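ThiJ/PfpI family protein (Pseudomonas syringae pv. tomato, PDB 3EWN) is of unknown function but belongs to the DJ-1/PfpI family, whose members share the fold of class I glutaminase-like domains. Local coordinates at residues Gly96-Ala101 against Thr234-Ala239; Gly126-Gly131 against Trp145-Ala150; Val163-Asn168 against Val186-Asp191; Asn168-Ala173 against Leu179-Ser184. All coordinates share one frame; numbering follows the deposited sequence.

Contact 1: residues Gly96-Ala101 against Thr234-Ala239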
loop_
_atom_site.group_PDB
_atom_site.type_symbol
_atom_site.label_atom_id
_atom_site.label_comp_id
_atom_site.label_asym_id
_atom_site.label_seq_id
_atom_site.Cartn_x
_atom_site.Cartn_y
_atom_site.Cartn_z
ATOM N N GLY A 96 -9.101 -16.181 -0.906
ATOM C CA GLY A 96 -10.156 -15.216 -0.651
ATOM C C GLY A 96 -10.732 -14.668 -1.944
ATOM O O GLY A 96 -11.923 -14.363 -2.032
ATOM N N THR A 97 -9.872 -14.546 -2.949
ATOM C CA THR A 97 -10.255 -14.039 -4.261
ATOM C C THR A 97 -11.086 -15.075 -5.018
ATOM O O THR A 97 -12.040 -14.731 -5.719
ATOM C CB THR A 97 -9.008 -13.704 -5.090
ATOM O OG1 THR A 97 -8.213 -12.743 -4.381
ATOM C CG2 THR A 97 -9.403 -13.146 -6.456
ATOM N N LEU A 98 -10.708 -16.344 -4.886
ATOM C CA LEU A 98 -11.436 -17.420 -5.546
ATOM C C LEU A 98 -12.828 -17.496 -4.931
ATOM O O LEU A 98 -13.818 -17.723 -5.628
ATOM C CB LEU A 98 -10.697 -18.748 -5.359
ATOM C CG LEU A 98 -9.305 -18.816 -5.997
ATOM C CD1 LEU A 98 -8.583 -20.073 -5.532
ATOM C CD2 LEU A 98 -9.441 -18.800 -7.522
ATOM N N ALA A 99 -12.900 -17.308 -3.617
ATOM C CA ALA A 99 -14.180 -17.342 -2.921
ATOM C C ALA A 99 -15.052 -16.190 -3.411
ATOM O O ALA A 99 -16.231 -16.371 -3.701
ATOM C CB ALA A 99 -13.969 -17.236 -1.412
ATOM N N ALA A 100 -14.470 -15.001 -3.504
ATOM C CA ALA A 100 -15.220 -13.841 -3.973
ATOM C C ALA A 100 -15.687 -14.034 -5.419
ATOM O O ALA A 100 -16.812 -13.671 -5.767
ATOM C CB ALA A 100 -14.367 -12.581 -3.861
ATOM N N ALA A 101 -14.826 -14.615 -6.249
ATOM C CA ALA A 101 -15.145 -14.845 -7.656
ATOM C C ALA A 101 -16.137 -15.986 -7.856
ATOM O O ALA A 101 -16.572 -16.238 -8.979
ATOM C CB ALA A 101 -13.865 -15.128 -8.441
ATOM N N THR A 234 -2.628 -21.416 -9.013
ATOM C CA THR A 234 -2.692 -21.418 -10.471
ATOM C C THR A 234 -3.709 -22.432 -10.974
ATOM O O THR A 234 -4.518 -22.125 -11.850
ATOM C CB THR A 234 -1.334 -21.750 -11.100
ATOM O OG1 THR A 234 -0.384 -20.741 -10.738
ATOM C CG2 THR A 234 -1.453 -21.807 -12.625
ATOM N N LYS A 235 -3.663 -23.643 -10.428
ATOM C CA LYS A 235 -4.599 -24.675 -10.847
ATOM C C LYS A 235 -6.040 -24.328 -10.479
ATOM O O LYS A 235 -6.948 -24.530 -11.282
ATOM C CB LYS A 235 -4.204 -26.033 -10.251
ATOM C CG LYS A 235 -2.958 -26.639 -10.893
ATOM C CD LYS A 235 -2.680 -28.057 -10.402
ATOM C CE LYS A 235 -2.160 -28.082 -8.972
ATOM N NZ LYS A 235 -0.825 -27.428 -8.840
ATOM N N LYS A 236 -6.253 -23.792 -9.281
ATOM C CA LYS A 236 -7.603 -23.421 -8.850
ATOM C C LYS A 236 -8.151 -22.266 -9.679
ATOM O O LYS A 236 -9.360 -22.181 -9.912
ATOM C CB LYS A 236 -7.610 -23.059 -7.363
ATOM C CG LYS A 236 -7.420 -24.269 -6.458
ATOM C CD LYS A 236 -7.066 -23.873 -5.033
ATOM C CE LYS A 236 -8.212 -23.180 -4.331
ATOM N NZ LYS A 236 -7.922 -23.034 -2.876
ATOM N N ALA A 237 -7.264 -21.372 -10.113
ATOM C CA ALA A 237 -7.679 -20.249 -10.946
ATOM C C ALA A 237 -8.139 -20.804 -12.290
ATOM O O ALA A 237 -9.191 -20.428 -12.796
ATOM C CB ALA A 237 -6.523 -19.278 -11.146
ATOM N N ASP A 238 -7.348 -21.703 -12.870
ATOM C CA ASP A 238 -7.720 -22.302 -14.148
ATOM C C ASP A 238 -9.061 -23.021 -14.019
ATOM O O ASP A 238 -9.896 -22.946 -14.915
ATOM C CB ASP A 238 -6.657 -23.297 -14.623
ATOM C CG ASP A 238 -5.414 -22.614 -15.171
ATOM O OD1 ASP A 238 -5.517 -21.458 -15.634
ATOM O OD2 ASP A 238 -4.335 -23.247 -15.160
ATOM N N ALA A 239 -9.267 -23.718 -12.904
ATOM C CA ALA A 239 -10.517 -24.439 -12.684
ATOM C C ALA A 239 -11.685 -23.460 -12.605
ATOM O O ALA A 239 -12.755 -23.701 -13.166
ATOM C CB ALA A 239 -10.433 -25.268 -11.392
#

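Contact 2: residues Gly126-Gly131 against Trp145-Ala150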
loop_
_atom_site.group_PDB
_atom_site.type_symbol
_atom_site.label_atom_id
_atom_site.label_comp_id
_atom_site.label_asym_id
_atom_site.label_seq_id
_atom_site.Cartn_x
_atom_site.Cartn_y
_atom_site.Cartn_z
ATOM N N GLY A 126 -7.484 -9.641 -8.946
ATOM C CA GLY A 126 -8.804 -9.044 -8.956
ATOM C C GLY A 126 -9.449 -9.201 -10.326
ATOM O O GLY A 126 -10.669 -9.162 -10.454
ATOM N N SER A 127 -8.634 -9.379 -11.361
ATOM C CA SER A 127 -9.192 -9.538 -12.697
ATOM C C SER A 127 -9.937 -10.867 -12.854
ATOM O O SER A 127 -10.666 -11.056 -13.823
ATOM C CB SER A 127 -8.099 -9.386 -13.766
ATOM O OG SER A 127 -6.896 -10.035 -13.396
ATOM N N LEU A 128 -9.759 -11.788 -11.909
ATOM C CA LEU A 128 -10.482 -13.059 -11.973
ATOM C C LEU A 128 -11.931 -12.752 -11.596
ATOM O O LEU A 128 -12.862 -13.376 -12.099
ATOM C CB LEU A 128 -9.911 -14.084 -10.984
ATOM C CG LEU A 128 -8.486 -14.615 -11.168
ATOM C CD1 LEU A 128 -8.194 -15.622 -10.055
ATOM C CD2 LEU A 128 -8.311 -15.270 -12.534
ATOM N N ILE A 129 -12.109 -11.784 -10.703
ATOM C CA ILE A 129 -13.442 -11.391 -10.272
ATOM C C ILE A 129 -14.150 -10.686 -11.427
ATOM O O ILE A 129 -15.322 -10.954 -11.688
ATOM C CB ILE A 129 -13.378 -10.463 -9.031
ATOM C CG1 ILE A 129 -12.819 -11.238 -7.833
ATOM C CG2 ILE A 129 -14.769 -9.905 -8.716
ATOM C CD1 ILE A 129 -12.527 -10.369 -6.601
ATOM N N LEU A 130 -13.436 -9.799 -12.126
ATOM C CA LEU A 130 -14.013 -9.084 -13.267
ATOM C C LEU A 130 -14.415 -10.089 -14.339
ATOM O O LEU A 130 -15.467 -9.964 -14.966
ATOM C CB LEU A 130 -12.998 -8.109 -13.883
ATOM C CG LEU A 130 -12.476 -6.930 -13.065
ATOM C CD1 LEU A 130 -11.630 -6.046 -13.969
ATOM C CD2 LEU A 130 -13.634 -6.137 -12.477
ATOM N N GLY A 131 -13.560 -11.081 -14.554
ATOM C CA GLY A 131 -13.849 -12.085 -15.560
ATOM C C GLY A 131 -15.035 -12.951 -15.184
ATOM O O GLY A 131 -15.923 -13.186 -16.000
ATOM N N TRP A 145 1.023 -12.781 -12.174
ATOM C CA TRP A 145 1.593 -13.750 -13.096
ATOM C C TRP A 145 1.163 -15.190 -12.842
ATOM O O TRP A 145 1.199 -16.016 -13.751
ATOM C CB TRP A 145 3.123 -13.659 -13.111
ATOM C CG TRP A 145 3.790 -13.807 -11.777
ATOM C CD1 TRP A 145 4.268 -12.802 -10.985
ATOM C CD2 TRP A 145 4.101 -15.034 -11.101
ATOM N NE1 TRP A 145 4.865 -13.326 -9.860
ATOM C CE2 TRP A 145 4.773 -14.693 -9.906
ATOM C CE3 TRP A 145 3.876 -16.386 -11.389
ATOM C CZ2 TRP A 145 5.225 -15.660 -9.000
ATOM C CZ3 TRP A 145 4.327 -17.348 -10.487
ATOM C CH2 TRP A 145 4.994 -16.977 -9.308
ATOM N N SER A 146 0.736 -15.491 -11.619
ATOM C CA SER A 146 0.331 -16.854 -11.281
ATOM C C SER A 146 -1.023 -17.293 -11.830
ATOM O O SER A 146 -1.321 -18.489 -11.840
ATOM C CB SER A 146 0.323 -17.039 -9.763
ATOM O OG SER A 146 -0.685 -16.237 -9.163
ATOM N N CYS A 147 -1.835 -16.347 -12.297
ATOM C CA CYS A 147 -3.162 -16.695 -12.803
ATOM C C CYS A 147 -3.597 -15.904 -14.031
ATOM O O CYS A 147 -4.763 -15.951 -14.418
ATOM C CB CYS A 147 -4.200 -16.487 -11.695
ATOM S SG CYS A 147 -4.313 -14.776 -11.095
ATOM N N ARG A 148 -2.664 -15.193 -14.652
ATOM C CA ARG A 148 -2.989 -14.381 -15.822
ATOM C C ARG A 148 -3.640 -15.167 -16.967
ATOM O O ARG A 148 -4.645 -14.734 -17.538
ATOM C CB ARG A 148 -1.723 -13.682 -16.327
ATOM C CG ARG A 148 -1.982 -12.614 -17.370
ATOM C CD ARG A 148 -0.693 -11.906 -17.775
ATOM N NE ARG A 148 0.232 -12.809 -18.454
ATOM C CZ ARG A 148 1.418 -13.173 -17.975
ATOM N NH1 ARG A 148 1.842 -12.711 -16.806
ATOM N NH2 ARG A 148 2.179 -14.008 -18.667
ATOM N N ASP A 149 -3.079 -16.324 -17.301
ATOM C CA ASP A 149 -3.629 -17.111 -18.398
ATOM C C ASP A 149 -5.033 -17.642 -18.152
ATOM O O ASP A 149 -5.768 -17.909 -19.102
ATOM C CB ASP A 149 -2.695 -18.268 -18.751
ATOM C CG ASP A 149 -1.422 -17.797 -19.415
ATOM O OD1 ASP A 149 -1.505 -16.897 -20.276
ATOM O OD2 ASP A 149 -0.344 -18.326 -19.085
ATOM N N ALA A 150 -5.412 -17.791 -16.887
ATOM C CA ALA A 150 -6.744 -18.288 -16.561
ATOM C C ALA A 150 -7.830 -17.370 -17.117
ATOM O O ALA A 150 -8.933 -17.822 -17.427
ATOM C CB ALA A 150 -6.899 -18.420 -15.039
#

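Contact 3: residues Val163-Asn168 against Val186-Asp191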
loop_
_atom_site.group_PDB
_atom_site.type_symbol
_atom_site.label_atom_id
_atom_site.label_comp_id
_atom_site.label_asym_id
_atom_site.label_seq_id
_atom_site.Cartn_x
_atom_site.Cartn_y
_atom_site.Cartn_z
ATOM N N VAL A 163 0.374 -2.770 -16.750
ATOM C CA VAL A 163 -0.901 -2.064 -16.784
ATOM C C VAL A 163 -1.461 -2.229 -18.187
ATOM O O VAL A 163 -0.782 -1.938 -19.168
ATOM C CB VAL A 163 -0.740 -0.557 -16.485
ATOM C CG1 VAL A 163 -2.091 0.139 -16.595
ATOM C CG2 VAL A 163 -0.154 -0.360 -15.094
ATOM N N VAL A 164 -2.699 -2.703 -18.281
ATOM C CA VAL A 164 -3.330 -2.921 -19.576
ATOM C C VAL A 164 -4.644 -2.169 -19.701
ATOM O O VAL A 164 -5.498 -2.246 -18.816
ATOM C CB VAL A 164 -3.624 -4.428 -19.804
ATOM C CG1 VAL A 164 -4.354 -4.627 -21.132
ATOM C CG2 VAL A 164 -2.332 -5.221 -19.783
ATOM N N ARG A 165 -4.797 -1.422 -20.792
ATOM C CA ARG A 165 -6.041 -0.714 -21.024
ATOM C C ARG A 165 -6.653 -1.145 -22.346
ATOM O O ARG A 165 -5.979 -1.207 -23.365
ATOM C CB ARG A 165 -5.849 0.804 -21.042
ATOM C CG ARG A 165 -7.171 1.511 -21.329
ATOM C CD ARG A 165 -7.095 3.026 -21.297
ATOM N NE ARG A 165 -8.420 3.590 -21.550
ATOM C CZ ARG A 165 -8.696 4.889 -21.578
ATOM N NH1 ARG A 165 -7.737 5.779 -21.367
ATOM N NH2 ARG A 165 -9.938 5.297 -21.809
ATOM N N ASP A 166 -7.936 -1.468 -22.310
ATOM C CA ASP A 166 -8.664 -1.863 -23.507
ATOM C C ASP A 166 -10.014 -1.180 -23.350
ATOM O O ASP A 166 -10.852 -1.620 -22.561
ATOM C CB ASP A 166 -8.835 -3.379 -23.554
ATOM C CG ASP A 166 -9.586 -3.847 -24.789
ATOM O OD1 ASP A 166 -10.059 -2.992 -25.571
ATOM O OD2 ASP A 166 -9.708 -5.073 -24.973
ATOM N N ARG A 167 -10.218 -0.104 -24.101
ATOM C CA ARG A 167 -11.450 0.653 -24.008
ATOM C C ARG A 167 -11.591 1.138 -22.563
ATOM O O ARG A 167 -10.685 1.794 -22.045
ATOM C CB ARG A 167 -12.631 -0.216 -24.452
ATOM C CG ARG A 167 -12.710 -0.354 -25.980
ATOM C CD ARG A 167 -13.515 -1.574 -26.401
ATOM N NE ARG A 167 -12.757 -2.805 -26.201
ATOM C CZ ARG A 167 -13.274 -4.023 -26.298
ATOM N NH1 ARG A 167 -12.503 -5.085 -26.100
ATOM N NH2 ARG A 167 -14.564 -4.178 -26.581
ATOM N N ASN A 168 -12.695 0.820 -21.896
ATOM C CA ASN A 168 -12.855 1.286 -20.525
ATOM C C ASN A 168 -12.477 0.248 -19.469
ATOM O O ASN A 168 -12.879 0.355 -18.314
ATOM C CB ASN A 168 -14.284 1.789 -20.307
ATOM C CG ASN A 168 -15.279 0.668 -20.165
ATOM O OD1 ASN A 168 -15.176 -0.361 -20.833
ATOM N ND2 ASN A 168 -16.264 0.865 -19.295
ATOM N N VAL A 186 -5.176 8.480 -12.113
ATOM C CA VAL A 186 -5.271 9.871 -11.678
ATOM C C VAL A 186 -5.134 10.819 -12.873
ATOM O O VAL A 186 -5.855 11.811 -12.977
ATOM C CB VAL A 186 -4.182 10.211 -10.630
ATOM C CG1 VAL A 186 -4.148 11.716 -10.375
ATOM C CG2 VAL A 186 -4.457 9.458 -9.327
ATOM N N ALA A 187 -4.207 10.518 -13.778
ATOM C CA ALA A 187 -4.011 11.368 -14.951
ATOM C C ALA A 187 -5.209 11.250 -15.896
ATOM O O ALA A 187 -5.635 12.234 -16.503
ATOM C CB ALA A 187 -2.729 10.974 -15.678
ATOM N N GLU A 188 -5.739 10.036 -16.020
ATOM C CA GLU A 188 -6.896 9.778 -16.881
ATOM C C GLU A 188 -8.104 10.577 -16.400
ATOM O O GLU A 188 -8.798 11.215 -17.193
ATOM C CB GLU A 188 -7.233 8.283 -16.867
ATOM C CG GLU A 188 -8.535 7.881 -17.570
ATOM C CD GLU A 188 -8.519 8.158 -19.064
ATOM O OE1 GLU A 188 -7.418 8.229 -19.646
ATOM O OE2 GLU A 188 -9.606 8.284 -19.665
ATOM N N LEU A 189 -8.338 10.545 -15.093
ATOM C CA LEU A 189 -9.468 11.244 -14.485
ATOM C C LEU A 189 -9.319 12.768 -14.431
ATOM O O LEU A 189 -10.296 13.502 -14.599
ATOM C CB LEU A 189 -9.714 10.684 -13.081
ATOM C CG LEU A 189 -10.119 9.204 -13.084
ATOM C CD1 LEU A 189 -10.112 8.651 -11.661
ATOM C CD2 LEU A 189 -11.494 9.057 -13.719
ATOM N N ARG A 190 -8.103 13.245 -14.188
ATOM C CA ARG A 190 -7.844 14.681 -14.127
ATOM C C ARG A 190 -6.902 14.991 -15.286
ATOM O O ARG A 190 -7.335 15.023 -16.433
ATOM C CB ARG A 190 -7.220 15.043 -12.774
ATOM C CG ARG A 190 -8.106 14.685 -11.574
ATOM C CD ARG A 190 -9.477 15.351 -11.656
ATOM N NE ARG A 190 -10.370 14.915 -10.582
ATOM C CZ ARG A 190 -10.372 15.405 -9.346
ATOM N NH1 ARG A 190 -9.529 16.372 -9.000
ATOM N NH2 ARG A 190 -11.210 14.912 -8.445
ATOM N N ASP A 191 -5.626 15.235 -15.004
ATOM C CA ASP A 191 -4.665 15.464 -16.081
ATOM C C ASP A 191 -3.278 15.049 -15.608
ATOM O O ASP A 191 -3.112 14.650 -14.460
ATOM C CB ASP A 191 -4.696 16.921 -16.595
ATOM C CG ASP A 191 -4.091 17.925 -15.629
ATOM O OD1 ASP A 191 -3.519 17.531 -14.594
ATOM O OD2 ASP A 191 -4.188 19.136 -15.929
#

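Contact 4: residues Asn168-Ala173 against Leu179-Ser184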
loop_
_atom_site.group_PDB
_atom_site.type_symbol
_atom_site.label_atom_id
_atom_site.label_comp_id
_atom_site.label_asym_id
_atom_site.label_seq_id
_atom_site.Cartn_x
_atom_site.Cartn_y
_atom_site.Cartn_z
ATOM N N ASN A 168 -12.695 0.820 -21.896
ATOM C CA ASN A 168 -12.855 1.286 -20.525
ATOM C C ASN A 168 -12.477 0.248 -19.469
ATOM O O ASN A 168 -12.879 0.355 -18.314
ATOM C CB ASN A 168 -14.284 1.789 -20.307
ATOM C CG ASN A 168 -15.279 0.668 -20.165
ATOM O OD1 ASN A 168 -15.176 -0.361 -20.833
ATOM N ND2 ASN A 168 -16.264 0.865 -19.295
ATOM N N ARG A 169 -11.704 -0.754 -19.877
ATOM C CA ARG A 169 -11.224 -1.787 -18.962
ATOM C C ARG A 169 -9.749 -1.506 -18.716
ATOM O O ARG A 169 -8.953 -1.513 -19.652
ATOM C CB ARG A 169 -11.356 -3.184 -19.584
ATOM C CG ARG A 169 -12.615 -3.954 -19.209
ATOM C CD ARG A 169 -13.883 -3.265 -19.698
ATOM N NE ARG A 169 -15.022 -4.176 -19.626
ATOM C CZ ARG A 169 -16.269 -3.847 -19.945
ATOM N NH1 ARG A 169 -16.549 -2.617 -20.356
ATOM N NH2 ARG A 169 -17.235 -4.753 -19.870
ATOM N N ILE A 170 -9.386 -1.250 -17.464
ATOM C CA ILE A 170 -7.992 -0.986 -17.130
ATOM C C ILE A 170 -7.600 -1.906 -15.982
ATOM O O ILE A 170 -8.193 -1.862 -14.903
ATOM C CB ILE A 170 -7.787 0.492 -16.732
ATOM C CG1 ILE A 170 -8.280 1.392 -17.872
ATOM C CG2 ILE A 170 -6.307 0.749 -16.442
ATOM C CD1 ILE A 170 -8.187 2.879 -17.606
ATOM N N THR A 171 -6.608 -2.756 -16.227
ATOM C CA THR A 171 -6.166 -3.704 -15.216
ATOM C C THR A 171 -4.674 -3.611 -14.924
ATOM O O THR A 171 -3.867 -3.324 -15.809
ATOM C CB THR A 171 -6.505 -5.160 -15.637
ATOM O OG1 THR A 171 -6.009 -5.409 -16.961
ATOM C CG2 THR A 171 -8.007 -5.390 -15.612
ATOM N N GLY A 172 -4.321 -3.840 -13.663
ATOM C CA GLY A 172 -2.930 -3.806 -13.259
ATOM C C GLY A 172 -2.477 -5.213 -12.930
ATOM O O GLY A 172 -3.294 -6.061 -12.575
ATOM N N ALA A 173 -1.180 -5.473 -13.045
ATOM C CA ALA A 173 -0.650 -6.796 -12.754
ATOM C C ALA A 173 -0.580 -7.072 -11.255
ATOM O O ALA A 173 -1.316 -6.481 -10.467
ATOM C CB ALA A 173 0.723 -6.960 -13.387
ATOM N N LEU A 179 0.100 0.631 -7.866
ATOM C CA LEU A 179 0.557 2.016 -7.798
ATOM C C LEU A 179 0.666 2.639 -9.186
ATOM O O LEU A 179 0.276 3.789 -9.391
ATOM C CB LEU A 179 1.911 2.091 -7.100
ATOM C CG LEU A 179 1.892 1.876 -5.591
ATOM C CD1 LEU A 179 3.319 1.730 -5.076
ATOM C CD2 LEU A 179 1.188 3.054 -4.921
ATOM N N ASP A 180 1.201 1.882 -10.139
ATOM C CA ASP A 180 1.338 2.394 -11.497
ATOM C C ASP A 180 -0.038 2.521 -12.135
ATOM O O ASP A 180 -0.321 3.469 -12.870
ATOM C CB ASP A 180 2.259 1.480 -12.311
ATOM C CG ASP A 180 3.682 1.496 -11.782
ATOM O OD1 ASP A 180 4.110 2.572 -11.321
ATOM O OD2 ASP A 180 4.370 0.456 -11.826
ATOM N N PHE A 181 -0.895 1.556 -11.837
ATOM C CA PHE A 181 -2.261 1.570 -12.326
ATOM C C PHE A 181 -2.944 2.825 -11.769
ATOM O O PHE A 181 -3.603 3.571 -12.499
ATOM C CB PHE A 181 -2.977 0.314 -11.826
ATOM C CG PHE A 181 -4.467 0.461 -11.725
ATOM C CD1 PHE A 181 -5.264 0.406 -12.859
ATOM C CD2 PHE A 181 -5.067 0.676 -10.492
ATOM C CE1 PHE A 181 -6.647 0.564 -12.765
ATOM C CE2 PHE A 181 -6.444 0.836 -10.385
ATOM C CZ PHE A 181 -7.236 0.780 -11.524
ATOM N N GLY A 182 -2.769 3.051 -10.471
ATOM C CA GLY A 182 -3.381 4.198 -9.816
ATOM C C GLY A 182 -2.931 5.551 -10.337
ATOM O O GLY A 182 -3.753 6.425 -10.605
ATOM N N LEU A 183 -1.624 5.734 -10.478
ATOM C CA LEU A 183 -1.102 7.006 -10.963
ATOM C C LEU A 183 -1.623 7.292 -12.372
ATOM O O LEU A 183 -1.946 8.431 -12.713
ATOM C CB LEU A 183 0.428 6.983 -10.959
ATOM C CG LEU A 183 1.152 8.310 -11.205
ATOM C CD1 LEU A 183 0.743 9.340 -10.141
ATOM C CD2 LEU A 183 2.655 8.074 -11.168
ATOM N N SER A 184 -1.704 6.254 -13.193
ATOM C CA SER A 184 -2.218 6.423 -14.541
ATOM C C SER A 184 -3.696 6.801 -14.479
ATOM O O SER A 184 -4.168 7.615 -15.273
ATOM C CB SER A 184 -2.035 5.138 -15.347
ATOM O OG SER A 184 -0.666 4.932 -15.648
#

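Contact 1: residues Gly96-Ala101 against Thr234-Ala239
L98 lies across the aliphatic chain of K236, the two side chains crossing at about a right angle, and this is where helix 95-100 meets helix 231-240. The tight part is one methyl group: L98 CD1 lies 3.4 Å from K236 CE, closer than carbons usually pack, and 3.6 Å from K236 CB. A bend in the lysine (chi3 68°) folds CE back over the methyl it has already met at CB, so CD1 is held in the crook of the chain. The second branch sits more loosely, L98 CD2 meeting backbone atoms alone, 4.1 Å from A237 CA and as far from K236 O. The backbones come nearest here, with L98 CA and A237 CA 7.2 Å apart. L98 itself is buried, and F233 and L240 of the same C-terminal helix also pack on it. K236 forms the solvent-facing border of the contact, and its NZ extends past the leucine to a salt bridge with D95, at the start of helix 95-100. The lysine thus serves twice: its methylenes shield a leucine methyl, while its ammonium group pairs with an acid on the very helix that carries the leucine, joining apolar packing to charge pairing.

Contact 2: residues Gly126-Gly131 against Trp145-Ala150
L128 meets C147 and A150 with its two methyl branches, and the contact between helix 126-132 and the turn after W145 is almost wholly apolar. The sulfur takes part first: L128 CD1 approaches C147 SG to 4.1 Å, and L128 CG is hardly farther. C147 points its thiol at the leucine with SG placed between its backbone N and carbonyl carbon (chi1 61°). Methyl packing comes next, with L128 CD2 4.3 Å from A150 CB. The same branch also faces the backbone, lying 4.1 Å from C147 O, a carbonyl that accepts a weak 3.1 Å hydrogen bond from A150 N within its own turn. Beside this patch, S127 OG lies within hydrogen-bonding reach of T142 O and C124 O, which would share its one proton, tying the first turn of the helix both to the residues just before it and to the loop after strand 140-141. C124 lies between strand 119-123 and helix 126-132, where relatives carry the nucleophile elbow, so it probably corresponds to their nucleophile. F233 and A237 of helix 231-240 pack against C147, while I129 and L130 on the helix turn to M110 of helix 104-114, and L130 touches I120 and S122 of strand 119-123.

Contact 3: residues Val163-Asn168 against Val186-Asp191
R165 stretches its guanidinium across the carboxylate of E188, the two planes turned 81° apart, in a single salt bridge at the surface. R165 NH1 lies 3.0 Å from E188 OE1, but the N-H points poorly at it (123°), so the hydrogen bond within the pair is weak and attraction between the charges probably matters more than direction. A fully extended chain, with CG anti to the backbone N, carries the guanidinium from the strand to the helix. Its rotation is fixed by a much better bond: R165 NE donates to R167 O at 2.9 Å, nearly straight at 177° and exactly in the guanidinium plane. E188, its chain bent beyond CB, gives its other oxygen, OE2, to the hydroxyl of Y119, its stronger partner. On the strand side the next two residues pair with each other. R167 grips D166 side-on, NE to OD1 at 2.8 Å and NH1 to OD2 at 3.0 Å, both coming from above the carboxylate plane, and its guanidinium also makes a cation-pi contact with Y139. R167 and N168 have the backbone angles of a type II' turn, which makes strands 163-166 and 169-172 a beta hairpin. The salt bridge therefore links the outermost strand of the central sheet to the last turn of helix 177-189, with I170 of the neighbouring strand packed against R165.

Contact 4: residues Asn168-Ala173 against Leu179-Ser184
The strand-turn-helix unit formed by strand 169-172 and helix 177-189 closes on itself here, F181 being laid back against I170 and G172. The phenyl ring is met in its plane, at its edge, by I170 CG2, which is 3.7 Å from F181 CE1 and almost equally close to CD1. The same ring carbon, F181 CE1, also approaches the backbone, 3.6 Å from I170 O. I170 presents this methyl because CG2 stands anti to the backbone N, while the longer CG1 branch (chi1 -56°) swings beside that nitrogen, toward R165 on the adjoining strand. Farther along, G172 has no side chain to hold the helix off: G172 CA lies 4.4 Å from F181 CB, and the two CA atoms come within 5.5 Å. The rest of the phenylalanine is enclosed by T121 and V123 of strand 119-123 and by P42 and F46 of helix 36-46. Next to it D180 turns to polar partners, a salt bridge with R162 and a hydrogen bond from the backbone of D207 of the second subunit. At the far end of the strand R169 NH1 donates to N168 OD1 at 2.7 Å, in the carbonyl plane and on a lone pair. No hydrogen bond joins the two segments; what they share directly is aromatic-aliphatic packing and the close backbone approach at the glycine.

In the fold
From the N terminus, contact 1 opens at helix 95-100 and closes only at helix 231-240, so the other three lie inside its long loop. Contact 2 comes first, a short loop running out from the helix after strand 119-123; contact 3 follows in series and encloses contact 4. None cross. Contacts 1 and 2 touch through T234 OG1, probably hydrogen-bonded to S146 O, which binds the C-terminal helix to the turn. Contacts 3 and 4 share N168 and helix 177-189, fastening it to two neighbouring strands of the central sheet. L130 packing on T171 joins contact 2 to contact 4, while contacts 1 and 3, centres about 27 Å apart, stand on opposite sides of the chain's centre.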